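Local coordinates for microcin B17-processing protein McbD (Escherichia coli str. K-12 substr. MG1655, PDB 6GRH) that is needed to process the inactive microcin B17 precursor peptide into the active antibiotic and belongs to the YcaO cyclodehydratase family, at residues Glu162-Glu167 and Trp353-Val358; Glu57-Arg62 and Cys151-Ser156. The protein carries 1 engineered substitution. One frame throughout, in Å; residues are numbered along the deposited sequence.

Two helices laid against one pair of strands illustrate how a sheet collects distant parts of a chain. From the N terminus, helix 47-66 comes first; contact 2 closes a loop of 88 residues when strand 151-154 returns to it. A short turn follows, with Ser156 as N-cap, and helix 157-180 begins. Contact 1 opens on that helix and closes 185 residues later, on strand 350-358. The two loops therefore run in series, neither nested nor crossed. They meet in space because strands 151-154 and 350-358 are antiparallel neighbours, joined by backbone hydrogen bonds such as Ser152 with Thr355. The helices cover opposite faces of this strand pair.

Contact 1: Glu162-Glu167 and Trp353-Val358; sequences EGSLCE and WYTKIV. With EDO (1,2-ethanediol), chain Q.
Ile357 reaches from the strand to Ser164 and Leu165 on the helix, and its side chain can be followed atom by atom. From CB, chi1 of -69° sets CG1 anti to the carbonyl carbon, and CG1 lies 3.7 Å from Ser164 CB. The chain then extends to CD1, which touches Leu165 CG at 3.5 Å. Leu165 starts out facing away from the strand, yet its CG and its CD2 branch still reach Ile357 CD1, CD2 at 3.7 Å. Two residues earlier on the same strand face, the contact turns polar: Thr355 OG1 and Ser164 OG are 2.9 Å apart. The threonine proton may go to the serine oxygen or, more weakly, to Ala160 O one helical turn earlier, while Ser164 OG is hydrogen-bonded to Gly150 O. The buried hydroxyls thus find partners among themselves and nearby carbonyls. At the far end of the segment, Trp353 NE1 donates in the plane of its ring to O2 of an ethanediol probably from the crystallisation liquor (2.8 Å, 161°). Segment 162-167 of helix 157-180 runs roughly the same way as 353-358, inclined by 36°: helix-on-sheet packing in the YcaO family region, on one face of strand pair 151-154/350-358.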
ATOM      1  N   GLU E 162       6.704   0.053  45.168  1.00 34.81           N
ATOM      2  CA  GLU E 162       7.559  -1.133  44.916  1.00 36.69           C
ATOM      3  C   GLU E 162       8.837  -0.782  44.138  1.00 34.41           C
ATOM      4  O   GLU E 162       9.927  -1.210  44.515  1.00 33.59           O
ATOM      5  CB  GLU E 162       6.755  -2.200  44.167  1.00 40.19           C
ATOM      6  CG  GLU E 162       7.338  -3.598  44.180  1.00 45.08           C
ATOM      7  CD  GLU E 162       6.315  -4.674  43.828  1.00 48.88           C
ATOM      8  OE1 GLU E 162       5.270  -4.356  43.208  1.00 52.94           O
ATOM      9  OE2 GLU E 162       6.563  -5.853  44.168  1.00 54.20           O
ATOM     10  N   GLY E 163       8.702   0.022  43.073  1.00 32.13           N
ATOM     11  CA  GLY E 163       9.853   0.469  42.300  1.00 30.96           C
ATOM     12  C   GLY E 163      10.798   1.338  43.131  1.00 30.64           C
ATOM     13  O   GLY E 163      12.015   1.197  43.049  1.00 30.12           O
ATOM     14  N   SER E 164      10.234   2.254  43.923  1.00 30.48           N
ATOM     15  CA  SER E 164      11.028   3.109  44.801  1.00 30.05           C
ATOM     16  C   SER E 164      11.745   2.279  45.879  1.00 31.01           C
ATOM     17  O   SER E 164      12.921   2.483  46.140  1.00 30.80           O
ATOM     18  CB  SER E 164      10.162   4.180  45.442  1.00 29.68           C
ATOM     19  OG  SER E 164       9.902   5.201  44.494  1.00 29.39           O
ATOM     20  N   LEU E 165      11.030   1.347  46.490  1.00 31.82           N
ATOM     21  CA  LEU E 165      11.625   0.430  47.477  1.00 33.53           C
ATOM     22  C   LEU E 165      12.800  -0.366  46.915  1.00 33.21           C
ATOM     23  O   LEU E 165      13.804  -0.547  47.613  1.00 32.32           O
ATOM     24  CB  LEU E 165      10.602  -0.573  47.990  1.00 34.38           C
ATOM     25  CG  LEU E 165       9.734  -0.166  49.164  1.00 36.75           C
ATOM     26  CD1 LEU E 165       8.673  -1.247  49.398  1.00 37.35           C
ATOM     27  CD2 LEU E 165      10.572   0.031  50.421  1.00 37.54           C
ATOM     28  N   CYS E 166      12.649  -0.868  45.686  1.00 32.61           N
ATOM     29  CA  CYS E 166      13.704  -1.627  45.027  1.00 33.40           C
ATOM     30  C   CYS E 166      14.939  -0.767  44.819  1.00 33.12           C
ATOM     31  O   CYS E 166      16.046  -1.155  45.177  1.00 33.24           O
ATOM     32  CB  CYS E 166      13.214  -2.255  43.713  1.00 33.97           C
ATOM     33  SG  CYS E 166      12.094  -3.659  43.992  1.00 37.21           S
ATOM     34  N   GLU E 167      14.743   0.437  44.303  1.00 33.25           N
ATOM     35  CA  GLU E 167      15.862   1.337  44.121  1.00 34.29           C
ATOM     36  C   GLU E 167      16.516   1.736  45.445  1.00 32.65           C
ATOM     37  O   GLU E 167      17.730   1.789  45.519  1.00 32.20           O
ATOM     38  CB  GLU E 167      15.456   2.598  43.363  1.00 35.76           C
ATOM     39  CG  GLU E 167      16.671   3.350  42.873  1.00 37.91           C
ATOM     40  CD  GLU E 167      16.322   4.275  41.740  1.00 39.93           C
ATOM     41  OE1 GLU E 167      16.060   3.748  40.626  1.00 40.99           O
ATOM     42  OE2 GLU E 167      16.293   5.506  41.986  1.00 43.12           O
ATOM     43  N   TRP E 353       1.861   7.941  38.681  1.00 25.34           N
ATOM     44  CA  TRP E 353       2.382   8.150  40.033  1.00 25.33           C
ATOM     45  C   TRP E 353       3.876   8.384  39.994  1.00 25.43           C
ATOM     46  O   TRP E 353       4.609   7.668  39.282  1.00 25.25           O
ATOM     47  CB  TRP E 353       2.091   6.929  40.881  1.00 25.37           C
ATOM     48  CG  TRP E 353       0.629   6.795  41.080  1.00 25.97           C
ATOM     49  CD1 TRP E 353      -0.254   6.156  40.264  1.00 26.02           C
ATOM     50  CD2 TRP E 353      -0.135   7.395  42.114  1.00 26.80           C
ATOM     51  NE1 TRP E 353      -1.523   6.310  40.743  1.00 26.79           N
ATOM     52  CE2 TRP E 353      -1.481   7.078  41.873  1.00 27.17           C
ATOM     53  CE3 TRP E 353       0.190   8.184  43.232  1.00 27.61           C
ATOM     54  CZ2 TRP E 353      -2.505   7.487  42.720  1.00 28.07           C
ATOM     55  CZ3 TRP E 353      -0.840   8.601  44.076  1.00 28.06           C
ATOM     56  CH2 TRP E 353      -2.162   8.234  43.822  1.00 28.23           C
ATOM     57  N   TYR E 354       4.317   9.383  40.744  1.00 25.34           N
ATOM     58  CA  TYR E 354       5.733   9.641  40.974  1.00 26.04           C
ATOM     59  C   TYR E 354       5.942   9.449  42.463  1.00 27.24           C
ATOM     60  O   TYR E 354       5.129   9.954  43.272  1.00 28.11           O
ATOM     61  CB  TYR E 354       6.103  11.071  40.595  1.00 26.03           C
ATOM     62  CG  TYR E 354       5.585  11.519  39.261  1.00 25.92           C
ATOM     63  CD1 TYR E 354       4.302  12.033  39.129  1.00 26.63           C
ATOM     64  CD2 TYR E 354       6.385  11.455  38.124  1.00 25.85           C
ATOM     65  CE1 TYR E 354       3.818  12.466  37.882  1.00 26.44           C
ATOM     66  CE2 TYR E 354       5.922  11.871  36.882  1.00 25.46           C
ATOM     67  CZ  TYR E 354       4.650  12.391  36.764  1.00 26.10           C
ATOM     68  OH  TYR E 354       4.199  12.819  35.533  1.00 26.91           O
ATOM     69  N   THR E 355       6.979   8.709  42.834  1.00 26.71           N
ATOM     70  CA  THR E 355       7.267   8.484  44.246  1.00 27.43           C
ATOM     71  C   THR E 355       8.759   8.577  44.495  1.00 27.78           C
ATOM     72  O   THR E 355       9.557   8.272  43.606  1.00 26.83           O
ATOM     73  CB  THR E 355       6.814   7.089  44.738  1.00 27.82           C
ATOM     74  OG1 THR E 355       7.277   6.100  43.822  1.00 28.44           O
ATOM     75  CG2 THR E 355       5.306   7.006  44.862  1.00 28.22           C
ATOM     76  N   LYS E 356       9.121   8.946  45.723  1.00 28.76           N
ATOM     77  CA  LYS E 356      10.498   8.815  46.204  1.00 30.27           C
ATOM     78  C   LYS E 356      10.471   8.397  47.664  1.00 31.08           C
ATOM     79  O   LYS E 356       9.794   9.024  48.493  1.00 30.37           O
ATOM     80  CB  LYS E 356      11.287  10.118  46.047  1.00 31.30           C
ATOM     81  CG  LYS E 356      12.781  10.031  46.427  1.00 33.07           C
ATOM     82  CD  LYS E 356      13.384  11.423  46.440  1.00 34.75           C
ATOM     83  CE  LYS E 356      14.835  11.513  46.912  1.00 36.45           C
ATOM     84  NZ  LYS E 356      15.776  11.042  45.865  1.00 36.66           N
ATOM     85  N   ILE E 357      11.183   7.316  47.953  1.00 31.93           N
ATOM     86  CA  ILE E 357      11.350   6.847  49.299  1.00 33.55           C
ATOM     87  C   ILE E 357      12.607   7.471  49.869  1.00 34.36           C
ATOM     88  O   ILE E 357      13.681   7.343  49.278  1.00 35.50           O
ATOM     89  CB  ILE E 357      11.341   5.306  49.382  1.00 34.11           C
ATOM     90  CG1 ILE E 357       9.924   4.840  49.052  1.00 34.50           C
ATOM     91  CG2 ILE E 357      11.755   4.866  50.784  1.00 35.16           C
ATOM     92  CD1 ILE E 357       9.667   3.371  49.144  1.00 35.36           C
ATOM     93  N   VAL E 358      12.427   8.123  51.020  1.00 34.36           N
ATOM     94  CA  VAL E 358      13.416   8.946  51.701  1.00 35.58           C
ATOM     95  C   VAL E 358      13.461   8.568  53.177  1.00 35.41           C
ATOM     96  O   VAL E 358      12.415   8.476  53.816  1.00 36.17           O
ATOM     97  CB  VAL E 358      13.027  10.448  51.680  1.00 35.92           C
ATOM     98  CG1 VAL E 358      14.039  11.293  52.447  1.00 37.88           C
ATOM     99  CG2 VAL E 358      12.908  10.952  50.257  1.00 35.90           C
TER
HETATM  100  C1  EDO Q 701      -5.120   4.086  38.040  1.00 41.29           C
HETATM  101  O1  EDO Q 701      -3.993   4.550  37.288  1.00 41.88           O
HETATM  102  C2  EDO Q 701      -5.038   4.634  39.462  1.00 41.08           C
HETATM  103  O2  EDO Q 701      -3.681   4.729  39.913  1.00 38.30           O

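Contact 2: Glu57-Arg62 and Cys151-Ser156; sequences EYFERR and CSFHGS. With GOL (glycerol), chain S; EDO (1,2-ethanediol), chain Q.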
ATOM      1  N   GLU E  57      11.122   6.240  32.642  1.00 28.18           N
ATOM      2  CA  GLU E  57      12.344   6.951  33.002  1.00 29.89           C
ATOM      3  C   GLU E  57      12.241   8.442  32.637  1.00 28.27           C
ATOM      4  O   GLU E  57      12.620   9.311  33.433  1.00 27.24           O
ATOM      5  CB  GLU E  57      13.537   6.298  32.285  1.00 33.66           C
ATOM      6  CG  GLU E  57      14.920   6.884  32.572  1.00 38.55           C
ATOM      7  CD  GLU E  57      15.383   6.637  33.992  1.00 41.58           C
ATOM      8  OE1 GLU E  57      15.203   5.513  34.482  1.00 43.59           O
ATOM      9  OE2 GLU E  57      15.900   7.591  34.611  1.00 47.27           O
ATOM     10  N   TYR E  58      11.701   8.720  31.453  1.00 26.02           N
ATOM     11  CA  TYR E  58      11.469  10.080  31.030  1.00 25.76           C
ATOM     12  C   TYR E  58      10.487  10.807  31.966  1.00 25.06           C
ATOM     13  O   TYR E  58      10.784  11.915  32.408  1.00 24.94           O
ATOM     14  CB  TYR E  58      10.928  10.129  29.582  1.00 25.58           C
ATOM     15  CG  TYR E  58      10.545  11.521  29.203  1.00 25.89           C
ATOM     16  CD1 TYR E  58      11.518  12.447  28.924  1.00 26.67           C
ATOM     17  CD2 TYR E  58       9.220  11.922  29.162  1.00 26.20           C
ATOM     18  CE1 TYR E  58      11.198  13.753  28.592  1.00 27.62           C
ATOM     19  CE2 TYR E  58       8.887  13.244  28.836  1.00 26.99           C
ATOM     20  CZ  TYR E  58       9.879  14.142  28.566  1.00 27.14           C
ATOM     21  OH  TYR E  58       9.576  15.424  28.222  1.00 28.58           O
ATOM     22  N   PHE E  59       9.324  10.213  32.231  1.00 24.51           N
ATOM     23  CA  PHE E  59       8.345  10.846  33.114  1.00 25.47           C
ATOM     24  C   PHE E  59       8.955  11.097  34.506  1.00 25.75           C
ATOM     25  O   PHE E  59       8.760  12.171  35.084  1.00 24.73           O
ATOM     26  CB  PHE E  59       7.090  10.006  33.290  1.00 26.04           C
ATOM     27  CG  PHE E  59       5.980  10.324  32.334  1.00 27.51           C
ATOM     28  CD1 PHE E  59       4.976  11.224  32.701  1.00 28.61           C
ATOM     29  CD2 PHE E  59       5.866   9.666  31.109  1.00 28.15           C
ATOM     30  CE1 PHE E  59       3.912  11.506  31.838  1.00 29.29           C
ATOM     31  CE2 PHE E  59       4.801   9.932  30.236  1.00 28.85           C
ATOM     32  CZ  PHE E  59       3.812  10.841  30.604  1.00 29.16           C
ATOM     33  N   GLU E  60       9.683  10.105  35.016  1.00 26.20           N
ATOM     34  CA  GLU E  60      10.317  10.208  36.336  1.00 28.11           C
ATOM     35  C   GLU E  60      11.306  11.379  36.402  1.00 28.07           C
ATOM     36  O   GLU E  60      11.194  12.235  37.250  1.00 27.92           O
ATOM     37  CB  GLU E  60      11.073   8.924  36.678  1.00 29.43           C
ATOM     38  CG  GLU E  60      11.745   8.968  38.037  1.00 31.93           C
ATOM     39  CD  GLU E  60      12.882   7.966  38.164  1.00 34.21           C
ATOM     40  OE1 GLU E  60      12.650   6.799  37.812  1.00 35.63           O
ATOM     41  OE2 GLU E  60      13.992   8.359  38.623  1.00 37.27           O
ATOM     42  N   ARG E  61      12.279  11.370  35.509  1.00 28.95           N
ATOM     43  CA  ARG E  61      13.321  12.385  35.489  1.00 30.70           C
ATOM     44  C   ARG E  61      12.799  13.770  35.185  1.00 29.14           C
ATOM     45  O   ARG E  61      13.248  14.751  35.800  1.00 28.78           O
ATOM     46  CB  ARG E  61      14.441  11.987  34.527  1.00 33.28           C
ATOM     47  CG  ARG E  61      15.104  10.694  34.999  1.00 37.31           C
ATOM     48  CD  ARG E  61      16.615  10.751  35.005  1.00 39.64           C
ATOM     49  NE  ARG E  61      17.075  10.800  33.639  1.00 42.22           N
ATOM     50  CZ  ARG E  61      17.651   9.806  32.971  1.00 44.30           C
ATOM     51  NH1 ARG E  61      17.899   8.617  33.526  1.00 46.02           N
ATOM     52  NH2 ARG E  61      18.024  10.030  31.727  1.00 45.34           N
ATOM     53  N   ARG E  62      11.834  13.866  34.280  1.00 27.36           N
ATOM     54  CA  ARG E  62      11.214  15.151  34.017  1.00 27.91           C
ATOM     55  C   ARG E  62      10.525  15.707  35.265  1.00 27.13           C
ATOM     56  O   ARG E  62      10.621  16.908  35.561  1.00 26.91           O
ATOM     57  CB  ARG E  62      10.229  15.085  32.855  1.00 28.93           C
ATOM     58  CG  ARG E  62       9.658  16.454  32.513  1.00 29.75           C
ATOM     59  CD  ARG E  62       8.724  16.377  31.313  1.00 30.66           C
ATOM     60  NE  ARG E  62       7.522  15.564  31.559  1.00 30.93           N
ATOM     61  CZ  ARG E  62       6.462  15.524  30.745  1.00 31.51           C
ATOM     62  NH1 ARG E  62       6.401  16.230  29.604  1.00 32.46           N
ATOM     63  NH2 ARG E  62       5.434  14.804  31.079  1.00 31.94           N
ATOM     64  N   CYS E 151      13.721   7.138  43.579  1.00 32.97           N
ATOM     65  CA  CYS E 151      12.689   7.741  42.723  1.00 32.54           C
ATOM     66  C   CYS E 151      12.109   6.694  41.790  1.00 32.47           C
ATOM     67  O   CYS E 151      12.839   5.824  41.301  1.00 32.54           O
ATOM     68  CB  CYS E 151      13.262   8.861  41.873  1.00 32.73           C
ATOM     69  SG  CYS E 151      13.701  10.364  42.789  1.00 34.86           S
ATOM     70  N   SER E 152      10.800   6.773  41.555  1.00 31.26           N
ATOM     71  CA  SER E 152      10.121   5.852  40.643  1.00 30.78           C
ATOM     72  C   SER E 152       8.887   6.492  40.025  1.00 29.55           C
ATOM     73  O   SER E 152       8.357   7.485  40.537  1.00 28.36           O
ATOM     74  CB  SER E 152       9.740   4.551  41.361  1.00 31.47           C
ATOM     75  OG  SER E 152       9.656   3.479  40.441  1.00 33.19           O
ATOM     76  N   PHE E 153       8.474   5.916  38.895  1.00 28.79           N
ATOM     77  CA  PHE E 153       7.278   6.325  38.164  1.00 28.22           C
ATOM     78  C   PHE E 153       6.527   5.072  37.766  1.00 28.37           C
ATOM     79  O   PHE E 153       7.138   4.123  37.265  1.00 27.61           O
ATOM     80  CB  PHE E 153       7.657   7.116  36.917  1.00 28.00           C
ATOM     81  CG  PHE E 153       6.506   7.382  35.996  1.00 27.72           C
ATOM     82  CD1 PHE E 153       5.670   8.468  36.205  1.00 27.76           C
ATOM     83  CD2 PHE E 153       6.237   6.531  34.928  1.00 27.78           C
ATOM     84  CE1 PHE E 153       4.616   8.719  35.359  1.00 27.79           C
ATOM     85  CE2 PHE E 153       5.173   6.778  34.072  1.00 27.93           C
ATOM     86  CZ  PHE E 153       4.367   7.882  34.274  1.00 27.95           C
ATOM     87  N   HIS E 154       5.215   5.045  37.974  1.00 29.13           N
ATOM     88  CA  HIS E 154       4.418   3.939  37.451  1.00 30.44           C
ATOM     89  C   HIS E 154       2.953   4.290  37.318  1.00 29.83           C
ATOM     90  O   HIS E 154       2.529   5.318  37.807  1.00 28.46           O
ATOM     91  CB  HIS E 154       4.565   2.717  38.372  1.00 33.24           C
ATOM     92  CG  HIS E 154       4.598   1.420  37.620  1.00 37.05           C
ATOM     93  ND1 HIS E 154       3.451   0.745  37.246  1.00 39.18           N
ATOM     94  CD2 HIS E 154       5.640   0.711  37.114  1.00 38.32           C
ATOM     95  CE1 HIS E 154       3.786  -0.335  36.560  1.00 41.18           C
ATOM     96  NE2 HIS E 154       5.107  -0.381  36.470  1.00 40.78           N
ATOM     97  N   GLY E 155       2.183   3.423  36.649  1.00 29.88           N
ATOM     98  CA  GLY E 155       0.732   3.560  36.526  1.00 30.60           C
ATOM     99  C   GLY E 155      -0.116   3.211  37.736  1.00 32.16           C
ATOM    100  O   GLY E 155      -1.319   3.478  37.744  1.00 32.65           O
ATOM    101  N   SER E 156       0.487   2.628  38.771  1.00 33.60           N
ATOM    102  CA  SER E 156      -0.219   2.385  40.043  1.00 34.75           C
ATOM    103  C   SER E 156       0.675   2.796  41.195  1.00 34.72           C
ATOM    104  O   SER E 156       1.907   2.692  41.110  1.00 33.63           O
ATOM    105  CB  SER E 156      -0.695   0.926  40.169  1.00 36.07           C
ATOM    106  OG  SER E 156       0.309   0.019  40.599  1.00 36.66           O
TER
HETATM  107  C1  GOL S 703      10.890   4.606  35.948  1.00 51.32           C
HETATM  108  O1  GOL S 703      10.832   4.970  37.326  1.00 47.29           O
HETATM  109  C2  GOL S 703      11.597   3.266  35.780  1.00 54.59           C
HETATM  110  O2  GOL S 703      10.940   2.267  36.569  1.00 56.40           O
HETATM  111  C3  GOL S 703      11.563   2.846  34.313  1.00 56.95           C
HETATM  112  O3  GOL S 703      12.857   2.387  33.904  1.00 60.07           O
HETATM  113  C1  EDO Q 701      -5.120   4.086  38.040  1.00 41.29           C
HETATM  114  O1  EDO Q 701      -3.993   4.550  37.288  1.00 41.88           O
HETATM  115  C2  EDO Q 701      -5.038   4.634  39.462  1.00 41.08           C
HETATM  116  O2  EDO Q 701      -3.681   4.729  39.913  1.00 38.30           O
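Phe153 CG stands anti to its backbone N (chi1 171°), which sets CG on the helix side of the strand, and the ring continues from there to Phe59. Phe59 CB sits over the centre of the Phe153 ring, 3.4 Å from its centroid, in a CH-pi contact. The rings lie almost parallel, 14° apart, but so far offset that little of one covers the other; Phe153 CZ lies over one face of the Phe59 ring, 3.5 Å from Phe59 CG. Beside this pair Glu60, with CG anti to its backbone N and an extended chain beyond, brings its carboxylate to Cys151, Glu60 OE2 lying 3.4 Å from Cys151 CB. The other oxygen meets a bound glycerol, probably from the crystallisation liquor. Glycerol O1 donates to Glu60 OE1 at 2.6 Å and accepts from Phe153 N at 3.0 Å, the latter bond bent to 136°. No direct hydrogen bond joins the two segments; in the crystal, the glycerol bridges them. Helix 47-66 crosses strand 151-154 steeply, as helix-on-sheet packing in the YcaO family region, on the face opposite helix 157-180; Tyr354 of the adjoining strand 350-358 extends the aromatic cluster, and Ile285 of a McbB chain packs on Phe59.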